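Local coordinates for phosphodiesterase (Pseudomonas aeruginosa, PDB 4G75), which is a colicin M-like bacteriocin that probably kills rival bacteria by hydrolysing the lipid-linked precursor of peptidoglycan in a magnesium-dependent reaction, at residues A[52-57]-A[142-147]; A[83-88]-A[267-272]; A[148-153]-A[157-162]. All coordinates share one frame; numbering follows the deposited sequence. Where two conformers were deposited one is given.

Contact 1 of 3, residues A[52-57]-A[142-147]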
loop_
_atom_site.group_PDB
_atom_site.type_symbol
_atom_site.label_atom_id
_atom_site.label_comp_id
_atom_site.label_asym_id
_atom_site.label_seq_id
_atom_site.Cartn_x
_atom_site.Cartn_y
_atom_site.Cartn_z
ATOM N N GLY A 52 -9.442 -3.735 -2.038
ATOM C CA GLY A 52 -8.397 -3.712 -1.030
ATOM C C GLY A 52 -8.387 -4.883 -0.066
ATOM O O GLY A 52 -7.659 -4.865 0.927
ATOM N N ASP A 53 -9.190 -5.902 -0.354
ATOM C CA ASP A 53 -9.269 -7.087 0.493
ATOM C C ASP A 53 -8.133 -8.030 0.108
ATOM O O ASP A 53 -8.366 -9.087 -0.468
ATOM C CB ASP A 53 -10.631 -7.756 0.278
ATOM C CG ASP A 53 -10.957 -8.799 1.334
ATOM O OD1 ASP A 53 -10.486 -8.672 2.486
ATOM O OD2 ASP A 53 -11.707 -9.747 1.008
ATOM N N TRP A 54 -6.896 -7.642 0.423
ATOM C CA TRP A 54 -5.728 -8.274 -0.188
ATOM C C TRP A 54 -5.075 -9.373 0.648
ATOM O O TRP A 54 -4.393 -10.250 0.108
ATOM C CB TRP A 54 -4.682 -7.211 -0.550
ATOM C CG TRP A 54 -4.037 -6.555 0.636
ATOM C CD1 TRP A 54 -4.569 -5.578 1.427
ATOM C CD2 TRP A 54 -2.730 -6.827 1.164
ATOM N NE1 TRP A 54 -3.679 -5.229 2.415
ATOM C CE2 TRP A 54 -2.540 -5.979 2.273
ATOM C CE3 TRP A 54 -1.703 -7.705 0.802
ATOM C CZ2 TRP A 54 -1.368 -5.981 3.022
ATOM C CZ3 TRP A 54 -0.538 -7.701 1.548
ATOM C CH2 TRP A 54 -0.382 -6.849 2.645
ATOM N N GLU A 55 -5.266 -9.304 1.961
ATOM C CA GLU A 55 -4.654 -10.263 2.872
ATOM C C GLU A 55 -5.227 -11.662 2.669
ATOM O O GLU A 55 -4.490 -12.638 2.562
ATOM C CB GLU A 55 -4.868 -9.830 4.326
ATOM C CG GLU A 55 -4.225 -8.492 4.692
ATOM C CD GLU A 55 -5.207 -7.345 4.620
ATOM O OE1 GLU A 55 -6.131 -7.389 3.776
ATOM O OE2 GLU A 55 -5.056 -6.395 5.411
ATOM N N LYS A 56 -6.549 -11.759 2.610
ATOM C CA LYS A 56 -7.192 -13.064 2.541
ATOM C C LYS A 56 -6.827 -13.884 1.295
ATOM O O LYS A 56 -6.461 -15.050 1.415
ATOM C CB LYS A 56 -8.706 -12.936 2.728
ATOM C CG LYS A 56 -9.103 -12.566 4.154
ATOM C CD LYS A 56 -10.595 -12.265 4.238
ATOM C CE LYS A 56 -11.003 -11.858 5.646
ATOM N NZ LYS A 56 -12.469 -11.677 5.743
ATOM N N PRO A 57 -6.886 -13.277 0.102
ATOM C CA PRO A 57 -6.513 -14.074 -1.076
ATOM C C PRO A 57 -5.077 -14.594 -1.007
ATOM O O PRO A 57 -4.834 -15.743 -1.370
ATOM C CB PRO A 57 -6.656 -13.094 -2.249
ATOM C CG PRO A 57 -7.411 -11.921 -1.716
ATOM C CD PRO A 57 -7.287 -11.900 -0.240
ATOM N N TYR A 142 -4.434 -1.053 -4.034
ATOM C CA TYR A 142 -3.362 -1.999 -4.349
ATOM C C TYR A 142 -2.070 -1.692 -3.604
ATOM O O TYR A 142 -1.109 -2.458 -3.680
ATOM C CB TYR A 142 -3.045 -2.017 -5.853
ATOM C CG TYR A 142 -4.192 -2.401 -6.775
ATOM C CD1 TYR A 142 -4.882 -3.592 -6.599
ATOM C CD2 TYR A 142 -4.552 -1.588 -7.838
ATOM C CE1 TYR A 142 -5.914 -3.950 -7.440
ATOM C CE2 TYR A 142 -5.582 -1.942 -8.695
ATOM C CZ TYR A 142 -6.255 -3.125 -8.486
ATOM O OH TYR A 142 -7.281 -3.495 -9.325
ATOM N N THR A 143 -2.031 -0.574 -2.891
ATOM C CA THR A 143 -0.757 -0.085 -2.358
ATOM C C THR A 143 -0.169 -0.945 -1.234
ATOM O O THR A 143 1.032 -1.239 -1.241
ATOM C CB THR A 143 -0.850 1.393 -1.932
ATOM O OG1 THR A 143 -0.988 2.207 -3.106
ATOM C CG2 THR A 143 0.417 1.820 -1.171
ATOM N N PRO A 144 -0.999 -1.348 -0.263
ATOM C CA PRO A 144 -0.416 -2.233 0.753
ATOM C C PRO A 144 0.120 -3.532 0.144
ATOM O O PRO A 144 1.195 -3.999 0.530
ATOM C CB PRO A 144 -1.596 -2.510 1.683
ATOM C CG PRO A 144 -2.433 -1.248 1.580
ATOM C CD PRO A 144 -2.349 -0.882 0.111
ATOM N N ALA A 145 -0.616 -4.112 -0.796
ATOM C CA ALA A 145 -0.143 -5.340 -1.434
ATOM C C ALA A 145 1.123 -5.088 -2.247
ATOM O O ALA A 145 2.046 -5.903 -2.247
ATOM C CB ALA A 145 -1.235 -5.964 -2.309
ATOM N N ALA A 146 1.159 -3.959 -2.945
ATOM C CA ALA A 146 2.328 -3.606 -3.742
ATOM C C ALA A 146 3.551 -3.426 -2.850
ATOM O O ALA A 146 4.655 -3.815 -3.216
ATOM C CB ALA A 146 2.061 -2.340 -4.533
ATOM N N ALA A 147 3.340 -2.826 -1.682
ATOM C CA ALA A 147 4.424 -2.605 -0.729
ATOM C C ALA A 147 4.963 -3.933 -0.206
ATOM O O ALA A 147 6.169 -4.095 -0.010
ATOM C CB ALA A 147 3.946 -1.746 0.419
#
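Within the buried helical part of this colicin M-like protein, the loop entering helix 55-65 lays the indole of Trp-54 against the N-terminal part of helix 143-153. CA of Ala-145 sits 3.9 Å from the centroid of the six-membered ring of Trp-54 and 23° off the ring normal, a CH-pi contact over the face. On the same face Pro-144 meets the pyrrole side, its CB 3.5 Å from NE1 of Trp-54. The methyl group lies along the CD2-CE3 flank of the indole, CB of Ala-145 being 3.6 Å from CE3 of Trp-54. With chi1 at 68°, CG of Trp-54 stands between its own backbone N and carbonyl carbon, which turns the ring broadside to the helix. CG of Glu-55 lies 3.9 Å above the opposite face of the Trp-54 ring, offset toward the rim. Glu-55 is itself tied by a salt bridge to Arg-251, and Ala-145 leans on Leu-92 of helix 81-102. Just upstream, Gly-52, with positive phi, is the C-prime residue of a Schellman motif closing helix 34-49. This is tertiary packing between the lead-in to one helix and the N-terminal part of another, a tryptophan face lying on helix backbone and small side chains.

Contact 2 of 3, residues A[83-88]-A[267-272]; sequences YEFIWD and QKFKDT. With EDO (1,2-ethanediol), chain M.
Phe-85 and Ile-86, on helix 81-102, receive the ring of Phe-269 in a helix-to-loop aromatic cluster of the helical part of the fold; the loop, which joins helix 255-264 to strand 275-278, belongs to the colicin M family region. The tight part is wholly apolar and small, with 116 Å² buried over both segments. CE2 of Phe-85 and CE2 of Phe-269 approach to 3.6 Å, and CZ of Phe-269 rests 3.9 Å from CG1 of Ile-86. The two phenyl rings are inclined to each other at 57° with centroids 5.8 Å apart, an oblique pairing that brings the rim carbons CE2 and CZ of Phe-269 against CD2 and CE2 of Phe-85. Phe-85 reaches the loop because its CG lies anti to the backbone N (chi1 -174°), swinging the ring off the helix toward Phe-269. Further cover for the rings comes from Trp-62, which meets Phe-85, and from Leu-152 and Thr-153 of helix 143-153, which touch Phe-269.

The solvent side is looser: the loop on either side of Phe-269 is exposed, Lys-268 lying on Trp-62 and Trp-65 of helix 55-65. Apart from this, Glu-84 is a buried carboxylate set against helix 34-49. OE1 of Glu-84 makes salt bridges to Lys-42 and Arg-45, cations that probably favour its charged form, while OE2 of Glu-84 accepts a 2.7 Å hydrogen bond from O1 of an ethanediol, probably a crystallisation additive. The loop includes a type I beta turn from Phe-269 to Thr-272, and O of Phe-269 accepts from N of Thr-272 at 3.0 Å and from OG1 of Thr-272 at 2.8 Å, the hydroxyl oxygen tilted 17° from the carbonyl plane.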
loop_
_atom_site.group_PDB
_atom_site.type_symbol
_atom_site.label_atom_id
_atom_site.label_comp_id
_atom_site.label_asym_id
_atom_site.label_seq_id
_atom_site.Cartn_x
_atom_site.Cartn_y
_atom_site.Cartn_z
ATOM N N TYR A 83 2.209 -21.203 -7.636
ATOM C CA TYR A 83 2.349 -20.418 -8.855
ATOM C C TYR A 83 1.463 -19.181 -8.810
ATOM O O TYR A 83 1.846 -18.115 -9.296
ATOM C CB TYR A 83 2.020 -21.247 -10.101
ATOM C CG TYR A 83 2.972 -22.397 -10.360
ATOM C CD1 TYR A 83 4.211 -22.459 -9.739
ATOM C CD2 TYR A 83 2.633 -23.412 -11.250
ATOM C CE1 TYR A 83 5.083 -23.515 -9.984
ATOM C CE2 TYR A 83 3.494 -24.463 -11.500
ATOM C CZ TYR A 83 4.715 -24.511 -10.864
ATOM O OH TYR A 83 5.572 -25.560 -11.119
ATOM N N GLU A 84 0.272 -19.325 -8.240
ATOM C CA GLU A 84 -0.660 -18.208 -8.183
ATOM C C GLU A 84 -0.206 -17.138 -7.192
ATOM O O GLU A 84 -0.398 -15.941 -7.434
ATOM C CB GLU A 84 -2.075 -18.691 -7.861
ATOM C CG GLU A 84 -2.708 -19.493 -8.996
ATOM C CD GLU A 84 -2.612 -18.777 -10.333
ATOM O OE1 GLU A 84 -3.031 -17.601 -10.411
ATOM O OE2 GLU A 84 -2.114 -19.390 -11.305
ATOM N N PHE A 85 0.402 -17.562 -6.085
ATOM C CA PHE A 85 0.921 -16.604 -5.114
ATOM C C PHE A 85 2.035 -15.808 -5.782
ATOM O O PHE A 85 2.085 -14.576 -5.702
ATOM C CB PHE A 85 1.455 -17.337 -3.878
ATOM C CG PHE A 85 1.883 -16.421 -2.758
ATOM C CD1 PHE A 85 1.036 -16.176 -1.683
ATOM C CD2 PHE A 85 3.128 -15.814 -2.775
ATOM C CE1 PHE A 85 1.429 -15.338 -0.640
ATOM C CE2 PHE A 85 3.523 -14.976 -1.741
ATOM C CZ PHE A 85 2.678 -14.739 -0.677
ATOM N N ILE A 86 2.932 -16.519 -6.454
ATOM C CA ILE A 86 4.059 -15.872 -7.118
ATOM C C ILE A 86 3.616 -14.868 -8.179
ATOM O O ILE A 86 4.105 -13.738 -8.208
ATOM C CB ILE A 86 5.017 -16.899 -7.728
ATOM C CG1 ILE A 86 5.726 -17.652 -6.596
ATOM C CG2 ILE A 86 6.011 -16.206 -8.638
ATOM C CD1 ILE A 86 6.422 -18.935 -7.023
ATOM N N TRP A 87 2.688 -15.276 -9.043
ATOM C CA TRP A 87 2.186 -14.374 -10.080
ATOM C C TRP A 87 1.406 -13.172 -9.536
ATOM O O TRP A 87 1.480 -12.098 -10.108
ATOM C CB TRP A 87 1.363 -15.127 -11.140
ATOM C CG TRP A 87 2.206 -15.796 -12.191
ATOM C CD1 TRP A 87 2.229 -17.125 -12.498
ATOM C CD2 TRP A 87 3.148 -15.165 -13.070
ATOM N NE1 TRP A 87 3.123 -17.361 -13.517
ATOM C CE2 TRP A 87 3.700 -16.174 -13.885
ATOM C CE3 TRP A 87 3.576 -13.846 -13.247
ATOM C CZ2 TRP A 87 4.655 -15.906 -14.862
ATOM C CZ3 TRP A 87 4.526 -13.580 -14.224
ATOM C CH2 TRP A 87 5.058 -14.608 -15.014
ATOM N N ASP A 88 0.665 -13.351 -8.446
ATOM C CA ASP A 88 -0.033 -12.229 -7.820
ATOM C C ASP A 88 0.991 -11.239 -7.253
ATOM O O ASP A 88 0.804 -10.023 -7.325
ATOM C CB ASP A 88 -0.974 -12.702 -6.704
ATOM C CG ASP A 88 -2.345 -13.136 -7.215
ATOM O OD1 ASP A 88 -2.535 -13.301 -8.449
ATOM O OD2 ASP A 88 -3.241 -13.324 -6.360
ATOM N N GLN A 267 11.567 -17.935 3.501
ATOM C CA GLN A 267 12.010 -19.286 3.181
ATOM C C GLN A 267 11.951 -19.505 1.678
ATOM O O GLN A 267 12.775 -20.222 1.112
ATOM C CB GLN A 267 11.100 -20.324 3.839
ATOM C CG GLN A 267 10.723 -20.042 5.275
ATOM C CD GLN A 267 11.545 -20.832 6.255
ATOM O OE1 GLN A 267 12.678 -20.472 6.566
ATOM N NE2 GLN A 267 10.972 -21.920 6.757
ATOM N N LYS A 268 10.966 -18.878 1.041
ATOM C CA LYS A 268 10.684 -19.127 -0.366
ATOM C C LYS A 268 11.030 -17.939 -1.252
ATOM O O LYS A 268 11.434 -18.110 -2.402
ATOM C CB LYS A 268 9.223 -19.539 -0.542
ATOM C CG LYS A 268 8.856 -20.764 0.284
ATOM C CD LYS A 268 7.570 -21.408 -0.189
ATOM C CE LYS A 268 7.464 -22.849 0.303
ATOM N NZ LYS A 268 8.532 -23.726 -0.269
ATOM N N PHE A 269 10.873 -16.737 -0.711
ATOM C CA PHE A 269 11.277 -15.531 -1.409
ATOM C C PHE A 269 12.593 -15.093 -0.788
ATOM O O PHE A 269 12.628 -14.253 0.103
ATOM C CB PHE A 269 10.202 -14.448 -1.270
ATOM C CG PHE A 269 9.017 -14.652 -2.178
ATOM C CD1 PHE A 269 8.915 -13.958 -3.373
ATOM C CD2 PHE A 269 8.009 -15.542 -1.836
ATOM C CE1 PHE A 269 7.824 -14.145 -4.215
ATOM C CE2 PHE A 269 6.917 -15.739 -2.675
ATOM C CZ PHE A 269 6.822 -15.033 -3.860
ATOM N N LYS A 270 13.678 -15.704 -1.259
ATOM C CA LYS A 270 14.974 -15.603 -0.602
ATOM C C LYS A 270 15.604 -14.214 -0.668
ATOM O O LYS A 270 16.588 -13.946 0.019
ATOM C CB LYS A 270 15.929 -16.652 -1.172
ATOM C CG LYS A 270 15.455 -18.084 -0.959
ATOM C CD LYS A 270 16.572 -19.077 -1.240
ATOM C CE LYS A 270 16.201 -20.481 -0.791
ATOM N NZ LYS A 270 17.290 -21.456 -1.098
ATOM N N ASP A 271 15.044 -13.334 -1.488
ATOM C CA ASP A 271 15.562 -11.970 -1.586
ATOM C C ASP A 271 14.808 -10.972 -0.712
ATOM O O ASP A 271 15.103 -9.783 -0.742
ATOM C CB ASP A 271 15.545 -11.500 -3.042
ATOM C CG ASP A 271 16.410 -12.361 -3.935
ATOM O OD1 ASP A 271 17.570 -12.628 -3.558
ATOM O OD2 ASP A 271 15.928 -12.768 -5.012
ATOM N N THR A 272 13.840 -11.455 0.064
ATOM C CA THR A 272 13.051 -10.580 0.930
ATOM C C THR A 272 13.941 -9.720 1.814
ATOM O O THR A 272 14.837 -10.228 2.484
ATOM C CB THR A 272 12.109 -11.384 1.839
ATOM O OG1 THR A 272 11.171 -12.112 1.035
ATOM C CG2 THR A 272 11.349 -10.453 2.782
HETATM C C1 EDO M . -2.148 -23.266 -11.666
HETATM O O1 EDO M . -1.492 -22.058 -11.256
HETATM C C2 EDO M . -3.318 -23.571 -10.737
HETATM O O2 EDO M . -2.926 -23.315 -9.383
#

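Contact 3 of 3, residues A[148-153]-A[157-162]; sequences FAHYLT and KKMNFP
His-150, on the last turns of helix 143-153, is met at its edge by Lys-157 and over one face by Met-159, a selenomethionine on the short strand 159-160, which runs parallel to strand 275-278 in the mixed sheet; together they close a tight helix-to-strand connection. NE2 of His-150 donates to the carbonyl O of Lys-157 at 2.7 Å. The bond is short but bent, with 140° at the hydrogen, and the oxygen is tilted out of the imidazole plane. Over the ring, CG of Met-159 lies 3.7 Å from the imidazole centroid of His-150, only 7° off the normal. The selenium follows on that face, SE of Met-159 being 4.0 Å from the same centroid. This overlap depends on a folded side chain: chi2 of Met-159 is -70°, which carries SE back across the imidazole instead of past it.

In the second shell, Tyr-275 meets His-150 edge-to-face, and backbone hydrogen bonds to Pro-276 and Gly-278 set Met-159 beside strand 275-278. The ammonium of Lys-157 turns back to the carbonyl of Gly-154. At the helix end, OG1 of Thr-153 donates to O of Ala-149 at 2.9 Å, from above that carbonyl's plane.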
loop_
_atom_site.group_PDB
_atom_site.type_symbol
_atom_site.label_atom_id
_atom_site.label_comp_id
_atom_site.label_asym_id
_atom_site.label_seq_id
_atom_site.Cartn_x
_atom_site.Cartn_y
_atom_site.Cartn_z
ATOM N N PHE A 148 4.055 -4.871 0.041
ATOM C CA PHE A 148 4.452 -6.205 0.477
ATOM C C PHE A 148 5.215 -6.921 -0.637
ATOM O O PHE A 148 6.234 -7.570 -0.401
ATOM C CB PHE A 148 3.214 -7.006 0.886
ATOM C CG PHE A 148 3.518 -8.398 1.327
ATOM C CD1 PHE A 148 4.304 -8.621 2.440
ATOM C CD2 PHE A 148 3.016 -9.488 0.631
ATOM C CE1 PHE A 148 4.598 -9.914 2.851
ATOM C CE2 PHE A 148 3.295 -10.786 1.039
ATOM C CZ PHE A 148 4.094 -10.995 2.148
ATOM N N ALA A 149 4.718 -6.802 -1.859
ATOM C CA ALA A 149 5.387 -7.427 -2.985
ATOM C C ALA A 149 6.807 -6.883 -3.131
ATOM O O ALA A 149 7.739 -7.634 -3.413
ATOM C CB ALA A 149 4.582 -7.225 -4.256
ATOM N N HIS A 150 6.977 -5.582 -2.918
ATOM C CA HIS A 150 8.304 -4.987 -3.032
ATOM C C HIS A 150 9.249 -5.454 -1.921
ATOM O O HIS A 150 10.471 -5.524 -2.103
ATOM C CB HIS A 150 8.232 -3.459 -3.063
ATOM C CG HIS A 150 9.527 -2.820 -3.454
ATOM N ND1 HIS A 150 9.894 -2.637 -4.770
ATOM C CD2 HIS A 150 10.560 -2.370 -2.706
ATOM C CE1 HIS A 150 11.088 -2.072 -4.815
ATOM N NE2 HIS A 150 11.516 -1.905 -3.575
ATOM N N TYR A 151 8.681 -5.759 -0.764
ATOM C CA TYR A 151 9.435 -6.343 0.340
ATOM C C TYR A 151 10.006 -7.702 -0.091
ATOM O O TYR A 151 11.178 -8.018 0.159
ATOM C CB TYR A 151 8.491 -6.485 1.536
ATOM C CG TYR A 151 9.057 -7.143 2.767
ATOM C CD1 TYR A 151 10.186 -6.630 3.406
ATOM C CD2 TYR A 151 8.430 -8.247 3.330
ATOM C CE1 TYR A 151 10.690 -7.231 4.552
ATOM C CE2 TYR A 151 8.923 -8.850 4.477
ATOM C CZ TYR A 151 10.049 -8.340 5.079
ATOM O OH TYR A 151 10.536 -8.938 6.220
ATOM N N LEU A 152 9.181 -8.488 -0.775
ATOM C CA LEU A 152 9.577 -9.832 -1.195
ATOM C C LEU A 152 10.569 -9.862 -2.355
ATOM O O LEU A 152 11.421 -10.749 -2.420
ATOM C CB LEU A 152 8.346 -10.665 -1.583
ATOM C CG LEU A 152 7.251 -10.830 -0.528
ATOM C CD1 LEU A 152 6.249 -11.895 -0.970
ATOM C CD2 LEU A 152 7.833 -11.176 0.826
ATOM N N THR A 153 10.463 -8.897 -3.267
ATOM C CA THR A 153 11.168 -8.996 -4.541
ATOM C C THR A 153 11.908 -7.738 -5.003
ATOM O O THR A 153 12.615 -7.775 -6.011
ATOM C CB THR A 153 10.195 -9.407 -5.677
ATOM O OG1 THR A 153 9.167 -8.414 -5.803
ATOM C CG2 THR A 153 9.559 -10.760 -5.379
ATOM N N LYS A 157 15.301 -1.729 -2.978
ATOM C CA LYS A 157 15.135 -0.470 -3.699
ATOM C C LYS A 157 14.105 0.444 -3.032
ATOM O O LYS A 157 13.066 -0.001 -2.548
ATOM C CB LYS A 157 14.771 -0.726 -5.160
ATOM C CG LYS A 157 15.830 -1.513 -5.921
ATOM C CD LYS A 157 15.672 -1.372 -7.428
ATOM C CE LYS A 157 14.335 -1.919 -7.901
ATOM N NZ LYS A 157 14.203 -3.378 -7.631
ATOM N N LYS A 158 14.418 1.732 -3.004
ATOM C CA LYS A 158 13.549 2.721 -2.390
ATOM C C LYS A 158 12.257 2.888 -3.186
ATOM O O LYS A 158 12.272 2.856 -4.417
ATOM C CB LYS A 158 14.301 4.045 -2.336
ATOM C CG LYS A 158 13.536 5.216 -1.764
ATOM C CD LYS A 158 14.524 6.319 -1.444
ATOM C CE LYS A 158 13.855 7.535 -0.839
ATOM N NZ LYS A 158 14.881 8.538 -0.450
HETATM N N MSE A 159 11.144 3.050 -2.475
HETATM C CA MSE A 159 9.868 3.393 -3.088
HETATM C C MSE A 159 9.436 4.748 -2.553
HETATM O O MSE A 159 9.760 5.097 -1.426
HETATM C CB MSE A 159 8.804 2.347 -2.752
HETATM C CG MSE A 159 9.086 0.978 -3.361
HETATM SE SE MSE A 159 8.859 0.961 -5.315
HETATM C CE MSE A 159 6.926 1.173 -5.419
ATOM N N ASN A 160 8.710 5.508 -3.365
ATOM C CA ASN A 160 8.156 6.781 -2.926
ATOM C C ASN A 160 6.649 6.692 -2.685
ATOM O O ASN A 160 5.925 6.145 -3.510
ATOM C CB ASN A 160 8.445 7.866 -3.971
ATOM C CG ASN A 160 9.872 8.386 -3.893
ATOM O OD1 ASN A 160 10.495 8.681 -4.911
ATOM N ND2 ASN A 160 10.387 8.507 -2.683
ATOM N N PHE A 161 6.198 7.212 -1.545
ATOM C CA PHE A 161 4.778 7.375 -1.247
ATOM C C PHE A 161 4.551 8.878 -1.114
ATOM O O PHE A 161 4.754 9.450 -0.038
ATOM C CB PHE A 161 4.426 6.660 0.065
ATOM C CG PHE A 161 2.961 6.302 0.208
ATOM C CD1 PHE A 161 1.966 7.123 -0.311
ATOM C CD2 PHE A 161 2.583 5.158 0.898
ATOM C CE1 PHE A 161 0.628 6.799 -0.174
ATOM C CE2 PHE A 161 1.246 4.826 1.046
ATOM C CZ PHE A 161 0.264 5.646 0.505
ATOM N N PRO A 162 4.167 9.538 -2.220
ATOM C CA PRO A 162 4.002 10.999 -2.151
ATOM C C PRO A 162 3.101 11.401 -0.977
ATOM O O PRO A 162 2.066 10.776 -0.734
ATOM C CB PRO A 162 3.365 11.344 -3.495
ATOM C CG PRO A 162 3.830 10.220 -4.429
ATOM C CD PRO A 162 3.860 8.993 -3.557
#

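In the fold
Contacts 1 and 3 share helix 143-153 and lie nearest the centre of the chain, whereas the centre of contact 2 is about 18 Å from it, with Phe-85 and Phe-269 buried but Ile-86 partly exposed. Contacts 1 and 2 are apolar across their segments; contact 3 alone adds a hydrogen bond, where the chain passes from helix 143-153 to strand 159-160. Contacts 1 and 3 touch through CZ3 of Trp-54 and CB of Phe-148, 3.9 Å apart. Contact 3 is nested within the loop closed by contact 2, and CG2 of Thr-272 lies 3.4 Å from CE2 of Tyr-151. The magnesium ion is about 13 Å from the side chains of Pro-144 and Met-159.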